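Local coordinates for SusD superfamily protein (PDB 3NQP) that probably binds glycans at the bacterial cell surface as an outer-membrane lipoprotein of the SusD family, handing them on for uptake, at residues A429-N434 with R458-K463; V385-A390 with K404-V409; G281-N286 with Q315-N320; R359-Y364 with G375-Y380. One frame throughout, in Å; residues are numbered along the deposited sequence.

Contact 1 (A429-N434 with R458-K463); sequences ADFTTN and RMTLTK
Thr432 OG1 donates to Leu461 O at 2.6 Å, the one hydrogen bond that joins 429-434 to 458-463. The hydroxyl comes to the carbonyl at a C=O...O angle of 152°, tilted 27° from its plane. With OG1 beside its own backbone N (chi1 -61°), CG2 is left to meet Leu461 CD1 at 3.9 Å.

The aromatic contacts belong to Phe431. Its ring lies across the peptide that enters Lys463: Lys463 N sits over the centre of one face, 3.4 Å above the plane, and Lys463 CB makes a CH-pi contact with the same ring, 4.2 Å from its centroid. Thr460 O meets the ring edge in plane, 3.4 Å from Phe431 CE1. Here the first turn of helix 431-445 packs on the chain leaving helix 452-458, near the protein surface within the SusD family region; Met395 of helix 382-396 also touches Phe431.

Each segment also has its own side-chain bonds. Asp430 is the N-cap of helix 431-445, its OD1 taking Thr433 N at 2.8 Å and Thr433 OG1 from opposite faces of the carboxylate plane. Within 458-463, Thr460 OG1 donates to Thr462 O at 2.8 Å, a bond that spans Leu461.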
# COMPACT_ATOMS: atom_id res chain seq x y z
N ALA A 429 -28.21 5.54 -5.05
CA ALA A 429 -28.48 4.11 -5.09
C ALA A 429 -27.66 3.35 -6.16
O ALA A 429 -27.64 2.11 -6.19
CB ALA A 429 -30.00 3.86 -5.31
N ASP A 430 -26.98 4.08 -7.01
CA ASP A 430 -26.24 3.50 -8.08
C ASP A 430 -24.93 2.93 -7.56
O ASP A 430 -23.97 3.68 -7.19
CB ASP A 430 -25.96 4.56 -9.14
CG ASP A 430 -25.36 3.96 -10.40
OD1 ASP A 430 -24.15 4.10 -10.63
OD2 ASP A 430 -26.10 3.31 -11.13
N PHE A 431 -24.87 1.59 -7.57
CA PHE A 431 -23.70 0.87 -7.09
C PHE A 431 -22.44 1.34 -7.80
O PHE A 431 -21.40 1.56 -7.17
CB PHE A 431 -23.86 -0.64 -7.28
CG PHE A 431 -22.69 -1.43 -6.75
CD1 PHE A 431 -21.53 -1.60 -7.52
CD2 PHE A 431 -22.75 -2.03 -5.50
CE1 PHE A 431 -20.43 -2.30 -7.03
CE2 PHE A 431 -21.64 -2.75 -5.00
CZ PHE A 431 -20.48 -2.89 -5.79
N THR A 432 -22.52 1.51 -9.12
CA THR A 432 -21.34 1.84 -9.91
C THR A 432 -20.81 3.21 -9.50
O THR A 432 -19.61 3.44 -9.36
CB THR A 432 -21.65 1.84 -11.42
OG1 THR A 432 -22.09 0.52 -11.83
CG2 THR A 432 -20.39 2.19 -12.24
N THR A 433 -21.72 4.16 -9.34
CA THR A 433 -21.28 5.55 -9.04
C THR A 433 -20.56 5.53 -7.69
O THR A 433 -19.52 6.15 -7.53
CB THR A 433 -22.47 6.49 -9.02
OG1 THR A 433 -23.13 6.39 -10.26
CG2 THR A 433 -22.05 8.01 -8.77
N ASN A 434 -21.13 4.81 -6.71
CA ASN A 434 -20.54 4.65 -5.40
C ASN A 434 -19.18 3.96 -5.45
O ASN A 434 -18.22 4.44 -4.84
CB ASN A 434 -21.43 3.83 -4.48
CG ASN A 434 -22.65 4.60 -3.95
OD1 ASN A 434 -22.63 5.83 -3.76
ND2 ASN A 434 -23.73 3.86 -3.73
N ARG A 458 -10.04 -5.78 -6.78
CA ARG A 458 -11.04 -6.10 -5.78
C ARG A 458 -12.37 -5.46 -6.05
O ARG A 458 -13.41 -6.11 -5.94
CB ARG A 458 -10.54 -5.69 -4.40
CG ARG A 458 -11.36 -6.20 -3.19
CD ARG A 458 -10.96 -5.48 -1.89
NE ARG A 458 -11.18 -4.06 -2.01
CZ ARG A 458 -10.23 -3.13 -2.20
NH1 ARG A 458 -8.92 -3.42 -2.27
NH2 ARG A 458 -10.61 -1.88 -2.37
N MSE A 459 -12.35 -4.18 -6.42
CA MSE A 459 -13.59 -3.46 -6.66
C MSE A 459 -14.19 -3.91 -7.99
O MSE A 459 -13.50 -4.36 -8.91
CB MSE A 459 -13.36 -1.93 -6.61
CG MSE A 459 -12.76 -1.50 -5.28
SE MSE A 459 -12.58 0.38 -5.08
CE MSE A 459 -14.34 0.76 -4.40
N THR A 460 -15.51 -3.83 -8.05
CA THR A 460 -16.29 -4.35 -9.16
C THR A 460 -17.22 -3.27 -9.73
O THR A 460 -17.64 -2.34 -9.02
CB THR A 460 -17.14 -5.56 -8.73
OG1 THR A 460 -18.04 -5.19 -7.67
CG2 THR A 460 -16.25 -6.76 -8.25
N LEU A 461 -17.60 -3.41 -11.00
CA LEU A 461 -18.34 -2.34 -11.64
C LEU A 461 -19.78 -2.32 -11.11
O LEU A 461 -20.39 -1.27 -10.99
CB LEU A 461 -18.30 -2.54 -13.16
CG LEU A 461 -18.81 -1.39 -14.02
CD1 LEU A 461 -17.78 -0.20 -13.92
CD2 LEU A 461 -19.07 -1.91 -15.46
N THR A 462 -20.30 -3.53 -10.83
CA THR A 462 -21.61 -3.73 -10.26
C THR A 462 -21.50 -4.79 -9.16
O THR A 462 -20.48 -5.49 -9.07
CB THR A 462 -22.63 -4.21 -11.30
OG1 THR A 462 -22.15 -5.38 -11.95
CG2 THR A 462 -22.90 -3.14 -12.34
N LYS A 463 -22.53 -4.89 -8.30
CA LYS A 463 -22.52 -5.83 -7.21
C LYS A 463 -22.41 -7.19 -7.82
O LYS A 463 -23.20 -7.54 -8.65
CB LYS A 463 -23.80 -5.76 -6.38
CG LYS A 463 -23.74 -6.65 -5.11
CD LYS A 463 -24.93 -6.36 -4.22
CE LYS A 463 -24.98 -7.32 -3.05
NZ LYS A 463 -25.51 -8.63 -3.44

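Contact 2 (V385-A390 with K404-V409); sequences VYLTLA and KYINLV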
# COMPACT_ATOMS: atom_id res chain seq x y z
N VAL A 385 -9.44 3.06 6.83
CA VAL A 385 -10.47 2.30 7.54
C VAL A 385 -11.83 2.82 7.06
O VAL A 385 -12.72 2.04 6.66
CB VAL A 385 -10.30 2.32 9.09
CG1 VAL A 385 -11.45 1.60 9.74
CG2 VAL A 385 -8.90 1.72 9.56
N TYR A 386 -11.96 4.13 7.00
CA TYR A 386 -13.16 4.73 6.47
C TYR A 386 -13.52 4.31 5.03
O TYR A 386 -14.68 4.00 4.78
CB TYR A 386 -13.08 6.27 6.49
CG TYR A 386 -12.96 6.98 7.82
CD1 TYR A 386 -13.58 6.50 8.97
CD2 TYR A 386 -12.36 8.25 7.87
CE1 TYR A 386 -13.49 7.21 10.17
CE2 TYR A 386 -12.27 8.94 9.06
CZ TYR A 386 -12.86 8.43 10.19
OH TYR A 386 -12.76 9.14 11.34
N LEU A 387 -12.57 4.35 4.09
CA LEU A 387 -12.91 4.04 2.69
C LEU A 387 -13.14 2.53 2.49
O LEU A 387 -13.88 2.12 1.60
CB LEU A 387 -11.88 4.64 1.73
CG LEU A 387 -11.95 6.20 1.74
CD1 LEU A 387 -10.78 6.74 0.98
CD2 LEU A 387 -13.28 6.73 1.19
N THR A 388 -12.52 1.72 3.33
CA THR A 388 -12.74 0.28 3.33
C THR A 388 -14.19 -0.02 3.84
O THR A 388 -14.91 -0.85 3.26
CB THR A 388 -11.60 -0.49 4.10
OG1 THR A 388 -10.30 -0.09 3.62
CG2 THR A 388 -11.74 -1.98 3.91
N LEU A 389 -14.62 0.67 4.90
CA LEU A 389 -16.00 0.57 5.41
C LEU A 389 -16.99 1.14 4.41
O LEU A 389 -18.09 0.63 4.28
CB LEU A 389 -16.12 1.29 6.75
CG LEU A 389 -15.59 0.51 7.95
CD1 LEU A 389 -15.42 1.37 9.20
CD2 LEU A 389 -16.46 -0.68 8.24
N ALA A 390 -16.59 2.18 3.66
CA ALA A 390 -17.44 2.67 2.57
C ALA A 390 -17.70 1.57 1.51
O ALA A 390 -18.83 1.42 1.00
CB ALA A 390 -16.84 3.91 1.92
N LYS A 404 -21.27 9.09 3.72
CA LYS A 404 -20.72 9.56 4.98
C LYS A 404 -19.22 9.41 5.00
O LYS A 404 -18.50 10.32 5.38
CB LYS A 404 -21.34 8.81 6.17
CG LYS A 404 -20.80 9.13 7.58
CD LYS A 404 -21.46 8.26 8.65
CE LYS A 404 -20.95 6.80 8.60
NZ LYS A 404 -21.70 5.89 9.52
N TYR A 405 -18.74 8.22 4.69
CA TYR A 405 -17.30 7.96 4.80
C TYR A 405 -16.49 8.71 3.73
O TYR A 405 -15.41 9.22 4.02
CB TYR A 405 -17.06 6.47 4.69
CG TYR A 405 -17.41 5.73 5.96
CD1 TYR A 405 -16.77 6.03 7.15
CD2 TYR A 405 -18.35 4.72 5.97
CE1 TYR A 405 -17.06 5.32 8.33
CE2 TYR A 405 -18.64 4.01 7.16
CZ TYR A 405 -17.99 4.32 8.33
OH TYR A 405 -18.28 3.63 9.50
N ILE A 406 -17.00 8.78 2.50
CA ILE A 406 -16.35 9.60 1.46
C ILE A 406 -16.25 11.05 1.89
O ILE A 406 -15.21 11.68 1.73
CB ILE A 406 -17.08 9.52 0.11
CG1 ILE A 406 -16.92 8.13 -0.51
CG2 ILE A 406 -16.54 10.61 -0.87
CD1 ILE A 406 -17.88 7.89 -1.74
N ASN A 407 -17.32 11.59 2.43
CA ASN A 407 -17.33 12.99 2.83
C ASN A 407 -16.47 13.30 4.06
O ASN A 407 -15.95 14.41 4.19
CB ASN A 407 -18.75 13.51 3.00
CG ASN A 407 -19.47 13.68 1.66
OD1 ASN A 407 -18.87 14.15 0.67
ND2 ASN A 407 -20.76 13.30 1.61
N LEU A 408 -16.33 12.35 4.98
CA LEU A 408 -15.37 12.51 6.06
C LEU A 408 -13.96 12.76 5.48
O LEU A 408 -13.29 13.69 5.87
CB LEU A 408 -15.31 11.25 6.94
CG LEU A 408 -16.34 11.19 8.06
CD1 LEU A 408 -16.36 9.76 8.69
CD2 LEU A 408 -16.11 12.30 9.11
N VAL A 409 -13.55 11.92 4.52
CA VAL A 409 -12.22 12.08 3.90
C VAL A 409 -12.12 13.35 3.08
O VAL A 409 -11.14 14.09 3.22
CB VAL A 409 -11.86 10.84 3.07
CG1 VAL A 409 -10.51 11.03 2.40
CG2 VAL A 409 -11.95 9.58 3.99
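Tyr386 and Tyr405, whose CA atoms are the nearest pair across the two segments (5.5 Å), bring Tyr386 CD1 to 3.7 Å from Tyr405 CD1. Their planes are 30° apart but slid so far that the rings barely overlap, and the side chains cross at about a right angle.

Both rings also take CH-pi contacts. Leu408 CD1 stands over the centre of the Tyr386 ring, 4.0 Å from its centroid and only 9° off the normal. On the Tyr405 ring, Leu389 CB covers one face nearer the rim, while Lys404 CE, from Tyr405's own helix, lies over the opposite face. Helices 382-396 and 399-414 form an antiparallel hairpin, the segment axes at 156° and 8.6 Å apart; such helical pairs are in keeping with the TPR-like architecture of SusD proteins.

The remaining contacts are apolar. Ala390 CB meets Tyr405 CB at 3.8 Å, a small side chain against the root of a large one. Leu387 and Val409 reach toward each other tip to tip, with Leu387 CG 4.1 Å from Val409 CG2, and that same methyl also touches the edge of the Tyr386 ring. Helix 431-445 packs against Leu387, Ala390, Ile406 and Val409; Leu240 of helix 228-241 touches Tyr386 and Leu389.

Contact 3 (G281-N286 with Q315-N320); sequences GTFTYN and QTYEYN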
# COMPACT_ATOMS: atom_id res chain seq x y z
N GLY A 281 13.22 9.53 -2.98
CA GLY A 281 13.94 10.47 -3.88
C GLY A 281 13.82 10.17 -5.36
O GLY A 281 14.05 11.04 -6.23
N THR A 282 13.47 8.92 -5.68
CA THR A 282 13.31 8.49 -7.07
C THR A 282 12.04 8.97 -7.75
O THR A 282 11.86 8.72 -8.94
CB THR A 282 13.36 6.93 -7.21
OG1 THR A 282 12.25 6.34 -6.55
CG2 THR A 282 14.68 6.33 -6.61
N PHE A 283 11.12 9.62 -7.01
CA PHE A 283 9.92 10.22 -7.62
C PHE A 283 10.11 11.74 -7.80
O PHE A 283 9.11 12.45 -7.97
CB PHE A 283 8.67 10.04 -6.74
CG PHE A 283 8.09 8.65 -6.74
CD1 PHE A 283 8.73 7.61 -6.11
CD2 PHE A 283 6.82 8.42 -7.27
CE1 PHE A 283 8.15 6.33 -6.11
CE2 PHE A 283 6.24 7.15 -7.25
CZ PHE A 283 6.90 6.13 -6.67
N THR A 284 11.35 12.23 -7.71
CA THR A 284 11.59 13.69 -7.71
C THR A 284 12.27 14.20 -9.00
O THR A 284 11.64 14.19 -10.08
CB THR A 284 12.33 14.13 -6.43
OG1 THR A 284 13.67 13.61 -6.38
CG2 THR A 284 11.53 13.68 -5.20
N TYR A 285 13.53 14.65 -8.89
CA TYR A 285 14.29 15.06 -10.04
C TYR A 285 15.79 15.01 -9.63
O TYR A 285 16.15 14.96 -8.43
CB TYR A 285 13.87 16.46 -10.49
CG TYR A 285 13.88 17.42 -9.34
CD1 TYR A 285 12.79 17.52 -8.49
CD2 TYR A 285 15.00 18.19 -9.07
CE1 TYR A 285 12.80 18.38 -7.39
CE2 TYR A 285 15.01 19.08 -7.95
CZ TYR A 285 13.92 19.15 -7.12
OH TYR A 285 13.92 19.98 -6.01
N ASN A 286 16.64 15.00 -10.64
CA ASN A 286 18.08 14.94 -10.50
C ASN A 286 18.65 16.35 -10.71
O ASN A 286 18.78 16.79 -11.84
CB ASN A 286 18.60 14.01 -11.60
CG ASN A 286 20.06 13.60 -11.41
OD1 ASN A 286 20.89 14.40 -11.01
ND2 ASN A 286 20.36 12.34 -11.72
N GLN A 315 14.29 10.96 -11.22
CA GLN A 315 12.91 10.75 -11.62
C GLN A 315 12.82 9.48 -12.45
O GLN A 315 12.85 9.50 -13.69
CB GLN A 315 12.29 11.94 -12.37
CG GLN A 315 10.75 11.81 -12.37
CD GLN A 315 10.05 12.99 -12.96
OE1 GLN A 315 10.55 13.58 -13.91
NE2 GLN A 315 8.84 13.32 -12.44
N THR A 316 12.77 8.38 -11.72
CA THR A 316 12.64 7.05 -12.29
C THR A 316 11.29 6.39 -11.99
O THR A 316 11.06 5.28 -12.40
CB THR A 316 13.84 6.12 -11.82
OG1 THR A 316 14.00 6.18 -10.41
CG2 THR A 316 15.18 6.56 -12.50
N TYR A 317 10.41 7.11 -11.31
CA TYR A 317 9.01 6.75 -11.15
C TYR A 317 8.23 8.06 -11.26
O TYR A 317 8.59 9.05 -10.58
CB TYR A 317 8.70 6.12 -9.75
CG TYR A 317 9.42 4.81 -9.53
CD1 TYR A 317 10.72 4.80 -9.04
CD2 TYR A 317 8.85 3.60 -9.88
CE1 TYR A 317 11.43 3.63 -8.89
CE2 TYR A 317 9.55 2.43 -9.72
CZ TYR A 317 10.84 2.44 -9.21
OH TYR A 317 11.56 1.28 -9.09
N GLU A 318 7.22 8.09 -12.12
CA GLU A 318 6.44 9.31 -12.34
C GLU A 318 4.99 9.02 -12.69
O GLU A 318 4.70 8.31 -13.65
CB GLU A 318 6.99 10.15 -13.49
CG GLU A 318 6.32 11.61 -13.61
CD GLU A 318 6.95 12.43 -14.74
OE1 GLU A 318 7.90 11.92 -15.38
OE2 GLU A 318 6.54 13.60 -14.94
N TYR A 319 4.08 9.67 -11.99
CA TYR A 319 2.68 9.56 -12.32
C TYR A 319 2.34 10.33 -13.57
O TYR A 319 2.85 11.43 -13.81
CB TYR A 319 1.81 10.06 -11.18
CG TYR A 319 1.88 9.16 -9.98
CD1 TYR A 319 1.09 8.03 -9.90
CD2 TYR A 319 2.75 9.43 -8.94
CE1 TYR A 319 1.17 7.17 -8.80
CE2 TYR A 319 2.81 8.57 -7.79
CZ TYR A 319 2.01 7.44 -7.77
OH TYR A 319 2.05 6.57 -6.70
N ASN A 320 1.43 9.76 -14.36
CA ASN A 320 0.86 10.47 -15.51
C ASN A 320 0.32 11.76 -14.94
O ASN A 320 -0.25 11.77 -13.85
CB ASN A 320 -0.27 9.63 -16.06
CG ASN A 320 -0.86 10.17 -17.31
OD1 ASN A 320 -1.51 11.23 -17.30
ND2 ASN A 320 -0.66 9.45 -18.43
O HOH W 1 7.73 11.54 -10.11
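Thr282 O receives two consecutive backbone N-H groups, from Thr316 N at 2.9 Å and Tyr317 N at 3.2 Å, beside a single beta bridge between Phe283 and Gln315; a type I turn over Gly281-Thr284 presents that carbonyl. The side chains build on Phe283. Tyr317 CB stands over the centre of the Phe283 ring, 3.5 Å from its centroid; the Tyr317 ring itself is near parallel (19°) but slid aside. Tyr319 CE2 comes to the edge of the Phe283 ring, 3.8 Å from Phe283 CE2. Thr282 lies alongside Tyr317 and points the same way, its OG1 3.3 Å from Tyr317 CD1 while bonded to Ser279 O. Gln315, extended beyond CG, runs past Thr284 O and gives its NE2 to a water that is also within 2.7 Å of Phe283 O and of Tyr317 O. The two segments belong to a long loop between strand 265-269 and helix 321-325, and Trp40 and Ile44 of helix 39-48 touch Phe283. Tyr317 OH bonds to Asn67, Tyr319 OH to Glu48 and Gln315 OE1 to Asp61 N. Apolar ring contacts thus combine with polar ends tied to the N-terminal part of the chain, while two N-H groups on one carbonyl and a water close to two others join backbones that share only a single bridge.

Contact 4 (R359-Y364 with G375-Y380); sequences RKNIGY and GDYIFY
Gly375 is pressed so closely by Asn361 that its CA lies 3.3 Å from Asn361 OD1, an approach made possible by the missing side chain at Gly375. Past the glycine, Asn361 ND2 donates to Asp376 O at 2.9 Å, with an N-H...O angle of 156°; the donor stands above the carbonyl plane, 41° out of it. CG is anti to the backbone N (chi1 -173°), which points CG toward 375-380. A water within 2.9 Å of Asn361 OD1 lies 2.8 Å from Asp376 O as well, so a water near OD1 and the N-H of ND2 both come to one carbonyl. A second water accepts from Gly375 N and donates to Asn361 O. Gly363, at positive phi, brings its CA to 3.8 Å from Gly375 N. Here the loop after strand 351-358 meets the chain entering strand 377-381, which pairs antiparallel with 265-269; Phe379 and Tyr380 both face Phe267 in a classic beta bulge. Asp376 turns its carboxylate elsewhere, to Lys260 and Arg270, and Asn280 ND2 also bonds to Asn361 O. One buried asparagine thus bonds a backbone carbonyl directly, with a water bridging its own carbonyl to Gly375 N beside it.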
# COMPACT_ATOMS: atom_id res chain seq x y z
N ARG A 359 6.31 15.02 -3.43
CA ARG A 359 6.87 15.52 -2.20
C ARG A 359 6.04 15.13 -0.96
O ARG A 359 6.21 15.72 0.12
CB ARG A 359 6.98 17.05 -2.29
CG ARG A 359 5.67 17.75 -2.53
CD ARG A 359 5.81 19.25 -2.25
NE ARG A 359 4.81 19.99 -3.00
CZ ARG A 359 4.94 21.27 -3.33
NH1 ARG A 359 6.02 21.92 -2.93
NH2 ARG A 359 4.00 21.90 -4.05
N LYS A 360 5.19 14.11 -1.11
CA LYS A 360 4.27 13.66 -0.07
C LYS A 360 4.96 13.23 1.20
O LYS A 360 4.45 13.51 2.28
CB LYS A 360 3.45 12.47 -0.59
CG LYS A 360 2.26 12.08 0.32
CD LYS A 360 1.32 11.08 -0.37
CE LYS A 360 0.25 10.56 0.58
NZ LYS A 360 -0.79 9.81 -0.14
N ASN A 361 6.09 12.54 1.06
CA ASN A 361 6.69 11.80 2.19
C ASN A 361 8.22 11.66 1.98
O ASN A 361 8.76 10.57 1.95
CB ASN A 361 5.98 10.44 2.32
CG ASN A 361 6.38 9.65 3.54
OD1 ASN A 361 6.65 10.22 4.61
ND2 ASN A 361 6.37 8.31 3.40
N ILE A 362 8.88 12.79 1.74
CA ILE A 362 10.33 12.83 1.45
C ILE A 362 11.17 13.27 2.66
O ILE A 362 12.30 13.79 2.51
CB ILE A 362 10.64 13.65 0.16
CG1 ILE A 362 10.11 15.09 0.25
CG2 ILE A 362 10.06 12.94 -1.07
CD1 ILE A 362 10.85 16.15 -0.72
N GLY A 363 10.66 13.04 3.86
CA GLY A 363 11.50 13.20 5.09
C GLY A 363 11.81 14.66 5.43
O GLY A 363 10.91 15.48 5.43
N TYR A 364 13.08 14.98 5.66
CA TYR A 364 13.46 16.38 6.01
C TYR A 364 14.87 16.70 5.60
O TYR A 364 15.62 15.84 5.13
CB TYR A 364 13.28 16.61 7.52
CG TYR A 364 14.04 15.63 8.39
CD1 TYR A 364 15.44 15.52 8.32
CD2 TYR A 364 13.36 14.78 9.27
CE1 TYR A 364 16.13 14.60 9.11
CE2 TYR A 364 14.05 13.87 10.07
CZ TYR A 364 15.43 13.77 9.97
OH TYR A 364 16.07 12.83 10.73
N GLY A 375 11.01 9.50 5.70
CA GLY A 375 9.56 9.40 5.85
C GLY A 375 9.13 7.96 6.18
O GLY A 375 9.64 7.03 5.57
N ASP A 376 8.25 7.76 7.15
CA ASP A 376 7.85 6.39 7.50
C ASP A 376 6.92 5.85 6.43
O ASP A 376 6.20 6.62 5.77
CB ASP A 376 7.11 6.36 8.84
CG ASP A 376 8.04 6.40 10.07
OD1 ASP A 376 9.28 6.46 9.90
OD2 ASP A 376 7.48 6.38 11.22
N TYR A 377 6.95 4.53 6.22
CA TYR A 377 6.02 3.91 5.25
C TYR A 377 4.73 3.45 5.97
O TYR A 377 4.72 2.42 6.66
CB TYR A 377 6.74 2.75 4.49
CG TYR A 377 7.20 3.13 3.10
CD1 TYR A 377 7.94 4.29 2.87
CD2 TYR A 377 6.83 2.39 1.99
CE1 TYR A 377 8.33 4.64 1.60
CE2 TYR A 377 7.19 2.76 0.72
CZ TYR A 377 7.93 3.87 0.52
OH TYR A 377 8.24 4.23 -0.77
N ILE A 378 3.66 4.23 5.84
CA ILE A 378 2.40 3.94 6.57
C ILE A 378 1.72 2.83 5.82
O ILE A 378 1.54 2.95 4.60
CB ILE A 378 1.46 5.17 6.60
CG1 ILE A 378 2.20 6.35 7.24
CG2 ILE A 378 0.09 4.79 7.27
CD1 ILE A 378 1.54 7.72 7.16
N PHE A 379 1.40 1.73 6.51
CA PHE A 379 0.64 0.63 5.95
C PHE A 379 -0.86 0.79 6.24
O PHE A 379 -1.65 0.53 5.36
CB PHE A 379 1.13 -0.72 6.51
CG PHE A 379 2.43 -1.19 5.95
CD1 PHE A 379 3.15 -0.45 5.03
CD2 PHE A 379 2.94 -2.39 6.38
CE1 PHE A 379 4.35 -0.94 4.51
CE2 PHE A 379 4.12 -2.89 5.87
CZ PHE A 379 4.83 -2.18 4.95
N TYR A 380 -1.23 1.19 7.46
CA TYR A 380 -2.65 1.45 7.77
C TYR A 380 -2.78 2.78 8.50
O TYR A 380 -2.07 2.98 9.48
CB TYR A 380 -3.23 0.39 8.67
CG TYR A 380 -3.21 -0.98 8.10
CD1 TYR A 380 -4.00 -1.29 6.98
CD2 TYR A 380 -2.38 -1.96 8.61
CE1 TYR A 380 -4.01 -2.51 6.43
CE2 TYR A 380 -2.38 -3.25 8.03
CZ TYR A 380 -3.20 -3.51 6.93
OH TYR A 380 -3.26 -4.75 6.32
O HOH W 2 11.28 9.59 2.83
O HOH W 3 4.83 8.98 6.48

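How the contacts relate
All four contacts lie in the SusD family region and follow one another along the chain in the order 3, 4, 2, 1. They form two neighbourhoods. Contacts 3 and 4 are 15 Å apart between centres, nearest atoms about 4 Å apart; Asn280, just before 281-286, bonds to both Asn361 and Tyr377 of contact 4, and helix 39-48 touches both contacts. Contacts 1 and 2, also 15 Å between centres, share helix 431-445, which starts in contact 1 and covers the helix pair of contact 2. Strand 377-381 runs straight into helix 382-396, connecting contact 4 to contact 2, whose centres are 22 Å apart. Ethanediol molecules, probably from crystallisation, lie near Tyr405 and Gly363; they do not by themselves mark a glycan site.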